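Local coordinates for protein (soluble lytic transglycosylase SLT70) (Escherichia coli, PDB 1QSA), which cleaves the glycosidic bonds between N-acetylmuramic acid and N-acetylglucosamine in bacterial peptidoglycan, forming a 1,6-anhydro bond in the N-acetylmuramic acid residue, at residues I466-S469 and Y470-I474; A593-A596 and Y597-F601. All blocks are in the same frame, centred on the assembly; numbering follows the deposited sequence.

Contact 1: I466-S469 and Y470-I474; sequences IPQS and YAMAI. With SO4 (sulfate ion), chain L.
Tyr-470 lies back against Ile-466 and Pro-467, the two residues that lead into its helix. Its CB, the first atom of the side chain, sits 3.8 Å from Pro-467 CD and also close to the carbonyl oxygen of that proline. With CG anti to the backbone N (chi1 178°), the ring passes across the Ile-466 side chain at about a right angle. Ile-466 CG2 meets it at the edge, 4.1 Å from Tyr-470 CD2, a contact that suits a branched aliphatic residue. Ile-474, one turn further on, lays CG1 over one face of the ring, 3.8 Å above the plane and displaced toward the rim. At the tip, Tyr-470 OH is hydrogen-bonded to Ser-548 OG and Ser-549 OG, which gives the buried phenol polar company.

This is the start of helix 468-479 in the lysozyme-like transglycosylase domain, with Pro-467 as N-cap residue. Proline suits the N-cap because the helix needs no N-H from this residue and the ring holds the backbone near the required phi, while its carbonyl can still open the helical ladder: Ala-471 N bonds to Pro-467 O at 3.1 Å, nearly straight at 165°, whereas Tyr-470 N makes only a weak, bent bond to the same oxygen. Gln-468 N, in the first turn, instead donates to O1 of a sulfate at 2.7 Å, an anion probably taken from the crystallisation liquor and placed where the helix dipole would help to hold it.

Gln-468 and Met-472 run side by side. The glutamine is extended beyond CG, which carries NE2 to 3.5 Å from Met-472 SD in a weak N-H to sulfur hydrogen bond; the amide also has a weak bond to Asn-454 OD1. Flexible and polarisable, Met-472 bends at chi3 (81°) beyond that sulfur and packs on Phe-457 of helix 454-461.

Contact 2: A593-A596 and Y597-F601; sequences AYDA and YYRYF. With SO4 (sulfate ion), chain B.
Tyr-597 folds back over the preceding turn of its helix, and here the packing is close. Its CG stands anti to its own carbonyl carbon (chi1 -63°), which brings one ring face over Ala-593 O, 3.4 Å from the plane and displaced toward the rim. That oxygen also accepts Tyr-597 N at 3.1 Å. The small Ala-593 leaves room for the ring, while Tyr-594 CD1 comes obliquely to 4.0 Å from Tyr-597 CD2. Beyond them Tyr-597 OH reaches a sulfate and lies 2.9 Å from its O2 and 3.1 Å from its O1, within hydrogen-bonding range of both.

Asp-595 and Arg-599 meet more loosely. Despite opposite charges, Asp-595 OD1 is 5.6 Å from Arg-599 NE and touches only the aliphatic part of the arginine. The carboxylate is instead engaged by Arg-545 and Ser-469, and Arg-599 NH2 by Lys-605 O. Tyr-600 is exposed; it turns its ring from the preceding turn, rests on Leu-366 and Ile-368, and adds little here beyond its backbone bond to Ala-596 O.

Helix 582-601 thus ends between helix 468-479, met by Tyr-594 and Asp-595, and helices 351-359 and 445-448, which pack against Tyr-597.

In the fold
Contacts 1 and 2 belong to neighbouring helices, 468-479 and 582-601, and their centres lie 9 Å apart. The joint combines one probable hydrogen bond, Ser-469 OG to Asp-595 OD1 at 2.6 Å, with close packing, as where Ser-469 OG lies 3.5 Å from Arg-599 CG. The small Ala-473 lets the helices come close here, its CB 3.5 Å from Asp-595 N. The predicted active-site residue, Glu-478, lies further along the helix begun by contact 1; its side chain is about 9 Å from that of Tyr-470 and, likewise, about 9 Å from that of Tyr-594, so both helix segments lie near the predicted catalytic residue without touching it through these two side chains.

Contact 1: I466-S469 and Y470-I474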
loop_
_atom_site.group_PDB
_atom_site.type_symbol
_atom_site.label_atom_id
_atom_site.label_comp_id
_atom_site.label_asym_id
_atom_site.label_seq_id
_atom_site.Cartn_x
_atom_site.Cartn_y
_atom_site.Cartn_z
ATOM N N ILE A 466 23.603 -8.642 -12.996
ATOM C CA ILE A 466 22.170 -8.349 -13.092
ATOM C C ILE A 466 21.894 -7.636 -14.418
ATOM O O ILE A 466 22.642 -6.732 -14.813
ATOM C CB ILE A 466 21.657 -7.423 -11.922
ATOM C CG1 ILE A 466 22.561 -6.189 -11.744
ATOM C CG2 ILE A 466 21.509 -8.237 -10.627
ATOM C CD1 ILE A 466 21.918 -5.096 -10.871
ATOM N N PRO A 467 20.888 -8.101 -15.176
ATOM C CA PRO A 467 20.566 -7.452 -16.456
ATOM C C PRO A 467 20.031 -6.027 -16.239
ATOM O O PRO A 467 19.390 -5.739 -15.223
ATOM C CB PRO A 467 19.457 -8.343 -17.019
ATOM C CG PRO A 467 19.743 -9.680 -16.434
ATOM C CD PRO A 467 20.117 -9.340 -14.998
ATOM N N GLN A 468 20.296 -5.134 -17.186
ATOM C CA GLN A 468 19.777 -3.761 -17.085
ATOM C C GLN A 468 18.244 -3.782 -16.956
ATOM O O GLN A 468 17.679 -3.087 -16.117
ATOM C CB GLN A 468 20.165 -2.939 -18.310
ATOM C CG GLN A 468 19.770 -1.463 -18.170
ATOM C CD GLN A 468 19.953 -0.688 -19.458
ATOM O OE1 GLN A 468 20.849 -0.987 -20.245
ATOM N NE2 GLN A 468 19.104 0.310 -19.680
ATOM N N SER A 469 17.585 -4.600 -17.774
ATOM C CA SER A 469 16.127 -4.725 -17.760
ATOM C C SER A 469 15.610 -5.130 -16.378
ATOM O O SER A 469 14.579 -4.634 -15.918
ATOM C CB SER A 469 15.680 -5.753 -18.813
ATOM O OG SER A 469 16.143 -7.063 -18.486
ATOM N N TYR A 470 16.356 -6.007 -15.719
ATOM C CA TYR A 470 15.986 -6.497 -14.404
ATOM C C TYR A 470 16.061 -5.391 -13.348
ATOM O O TYR A 470 15.144 -5.257 -12.529
ATOM C CB TYR A 470 16.853 -7.701 -14.030
ATOM C CG TYR A 470 16.555 -8.238 -12.660
ATOM C CD1 TYR A 470 15.245 -8.585 -12.295
ATOM C CD2 TYR A 470 17.566 -8.353 -11.701
ATOM C CE1 TYR A 470 14.948 -9.026 -10.998
ATOM C CE2 TYR A 470 17.283 -8.794 -10.411
ATOM C CZ TYR A 470 15.976 -9.125 -10.067
ATOM O OH TYR A 470 15.702 -9.529 -8.775
ATOM N N ALA A 471 17.154 -4.621 -13.348
ATOM C CA ALA A 471 17.297 -3.499 -12.401
ATOM C C ALA A 471 16.155 -2.501 -12.616
ATOM O O ALA A 471 15.570 -1.978 -11.661
ATOM C CB ALA A 471 18.634 -2.809 -12.585
ATOM N N MET A 472 15.809 -2.267 -13.878
ATOM C CA MET A 472 14.712 -1.372 -14.216
ATOM C C MET A 472 13.359 -1.899 -13.734
ATOM O O MET A 472 12.547 -1.122 -13.233
ATOM C CB MET A 472 14.708 -1.078 -15.718
ATOM C CG MET A 472 15.911 -0.231 -16.105
ATOM S SD MET A 472 16.107 0.049 -17.866
ATOM C CE MET A 472 14.945 1.409 -18.142
ATOM N N ALA A 473 13.139 -3.209 -13.843
ATOM C CA ALA A 473 11.896 -3.833 -13.378
ATOM C C ALA A 473 11.755 -3.628 -11.869
ATOM O O ALA A 473 10.663 -3.350 -11.376
ATOM C CB ALA A 473 11.893 -5.332 -13.694
ATOM N N ILE A 474 12.850 -3.832 -11.140
ATOM C CA ILE A 474 12.845 -3.664 -9.680
ATOM C C ILE A 474 12.486 -2.217 -9.322
ATOM O O ILE A 474 11.616 -1.964 -8.478
ATOM C CB ILE A 474 14.223 -4.083 -9.075
ATOM C CG1 ILE A 474 14.387 -5.617 -9.144
ATOM C CG2 ILE A 474 14.379 -3.567 -7.620
ATOM C CD1 ILE A 474 13.647 -6.396 -8.033
HETATM S S SO4 L . 22.460 -6.625 -20.047
HETATM O O1 SO4 L . 22.283 -5.585 -19.019
HETATM O O2 SO4 L . 21.150 -7.023 -20.590
HETATM O O3 SO4 L . 23.297 -6.101 -21.142
HETATM O O4 SO4 L . 23.112 -7.808 -19.455
#

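Contact 2: A593-A596 and Y597-F601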
loop_
_atom_site.group_PDB
_atom_site.type_symbol
_atom_site.label_atom_id
_atom_site.label_comp_id
_atom_site.label_asym_id
_atom_site.label_seq_id
_atom_site.Cartn_x
_atom_site.Cartn_y
_atom_site.Cartn_z
ATOM N N ALA A 593 7.131 -10.166 -14.525
ATOM C CA ALA A 593 6.325 -9.677 -15.642
ATOM C C ALA A 593 6.928 -8.370 -16.189
ATOM O O ALA A 593 7.075 -8.207 -17.414
ATOM C CB ALA A 593 4.881 -9.450 -15.202
ATOM N N TYR A 594 7.378 -7.493 -15.291
ATOM C CA TYR A 594 7.950 -6.197 -15.694
ATOM C C TYR A 594 9.278 -6.340 -16.431
ATOM O O TYR A 594 9.563 -5.591 -17.370
ATOM C CB TYR A 594 8.137 -5.286 -14.488
ATOM C CG TYR A 594 6.873 -4.871 -13.756
ATOM C CD1 TYR A 594 5.593 -5.233 -14.207
ATOM C CD2 TYR A 594 6.968 -4.123 -12.581
ATOM C CE1 TYR A 594 4.436 -4.854 -13.490
ATOM C CE2 TYR A 594 5.832 -3.746 -11.865
ATOM C CZ TYR A 594 4.577 -4.117 -12.325
ATOM O OH TYR A 594 3.477 -3.796 -11.584
ATOM N N ASP A 595 10.087 -7.306 -16.005
ATOM C CA ASP A 595 11.378 -7.552 -16.653
ATOM C C ASP A 595 11.095 -7.967 -18.113
ATOM O O ASP A 595 11.751 -7.481 -19.035
ATOM C CB ASP A 595 12.176 -8.625 -15.888
ATOM C CG ASP A 595 13.649 -8.635 -16.266
ATOM O OD1 ASP A 595 14.025 -7.857 -17.159
ATOM O OD2 ASP A 595 14.438 -9.398 -15.671
ATOM N N ALA A 596 10.081 -8.805 -18.322
ATOM C CA ALA A 596 9.715 -9.212 -19.688
ATOM C C ALA A 596 9.283 -7.985 -20.513
ATOM O O ALA A 596 9.714 -7.832 -21.663
ATOM C CB ALA A 596 8.612 -10.261 -19.662
ATOM N N TYR A 597 8.485 -7.094 -19.922
ATOM C CA TYR A 597 8.061 -5.886 -20.633
ATOM C C TYR A 597 9.283 -5.040 -20.987
ATOM O O TYR A 597 9.396 -4.554 -22.104
ATOM C CB TYR A 597 7.116 -5.041 -19.781
ATOM C CG TYR A 597 5.808 -5.694 -19.430
ATOM C CD1 TYR A 597 5.206 -6.610 -20.288
ATOM C CD2 TYR A 597 5.169 -5.399 -18.216
ATOM C CE1 TYR A 597 3.996 -7.219 -19.952
ATOM C CE2 TYR A 597 3.974 -6.005 -17.870
ATOM C CZ TYR A 597 3.394 -6.917 -18.744
ATOM O OH TYR A 597 2.229 -7.544 -18.392
ATOM N N TYR A 598 10.208 -4.879 -20.036
ATOM C CA TYR A 598 11.413 -4.098 -20.292
ATOM C C TYR A 598 12.274 -4.705 -21.378
ATOM O O TYR A 598 12.784 -3.987 -22.246
ATOM C CB TYR A 598 12.194 -3.832 -18.994
ATOM C CG TYR A 598 11.677 -2.579 -18.314
ATOM C CD1 TYR A 598 11.875 -1.330 -18.900
ATOM C CD2 TYR A 598 10.882 -2.642 -17.170
ATOM C CE1 TYR A 598 11.282 -0.170 -18.377
ATOM C CE2 TYR A 598 10.277 -1.478 -16.636
ATOM C CZ TYR A 598 10.477 -0.257 -17.250
ATOM O OH TYR A 598 9.811 0.865 -16.792
ATOM N N ARG A 599 12.400 -6.028 -21.374
ATOM C CA ARG A 599 13.174 -6.702 -22.409
ATOM C C ARG A 599 12.521 -6.414 -23.761
ATOM O O ARG A 599 13.215 -6.078 -24.715
ATOM C CB ARG A 599 13.258 -8.212 -22.142
ATOM C CG ARG A 599 14.298 -8.540 -21.063
ATOM C CD ARG A 599 14.311 -10.014 -20.694
ATOM N NE ARG A 599 14.516 -10.862 -21.871
ATOM C CZ ARG A 599 15.694 -11.085 -22.457
ATOM N NH1 ARG A 599 16.813 -10.544 -21.975
ATOM N NH2 ARG A 599 15.755 -11.868 -23.528
ATOM N N TYR A 600 11.190 -6.457 -23.813
ATOM C CA TYR A 600 10.485 -6.188 -25.057
ATOM C C TYR A 600 10.799 -4.787 -25.583
ATOM O O TYR A 600 11.162 -4.627 -26.755
ATOM C CB TYR A 600 8.967 -6.355 -24.892
ATOM C CG TYR A 600 8.216 -5.984 -26.150
ATOM C CD1 TYR A 600 8.084 -6.894 -27.195
ATOM C CD2 TYR A 600 7.695 -4.697 -26.319
ATOM C CE1 TYR A 600 7.453 -6.529 -28.382
ATOM C CE2 TYR A 600 7.069 -4.325 -27.504
ATOM C CZ TYR A 600 6.952 -5.245 -28.524
ATOM O OH TYR A 600 6.324 -4.883 -29.693
ATOM N N PHE A 601 10.672 -3.777 -24.720
ATOM C CA PHE A 601 10.932 -2.405 -25.130
ATOM C C PHE A 601 12.398 -2.116 -25.434
ATOM O O PHE A 601 12.718 -1.119 -26.077
ATOM C CB PHE A 601 10.318 -1.420 -24.128
ATOM C CG PHE A 601 8.819 -1.395 -24.172
ATOM C CD1 PHE A 601 8.149 -1.024 -25.343
ATOM C CD2 PHE A 601 8.067 -1.782 -23.068
ATOM C CE1 PHE A 601 6.751 -1.046 -25.415
ATOM C CE2 PHE A 601 6.669 -1.807 -23.127
ATOM C CZ PHE A 601 6.006 -1.440 -24.305
HETATM S S SO4 B . 0.557 -6.468 -15.427
HETATM O O1 SO4 B . 1.676 -7.428 -15.336
HETATM O O2 SO4 B . 0.535 -5.871 -16.777
HETATM O O3 SO4 B . -0.697 -7.202 -15.188
HETATM O O4 SO4 B . 0.691 -5.410 -14.411
#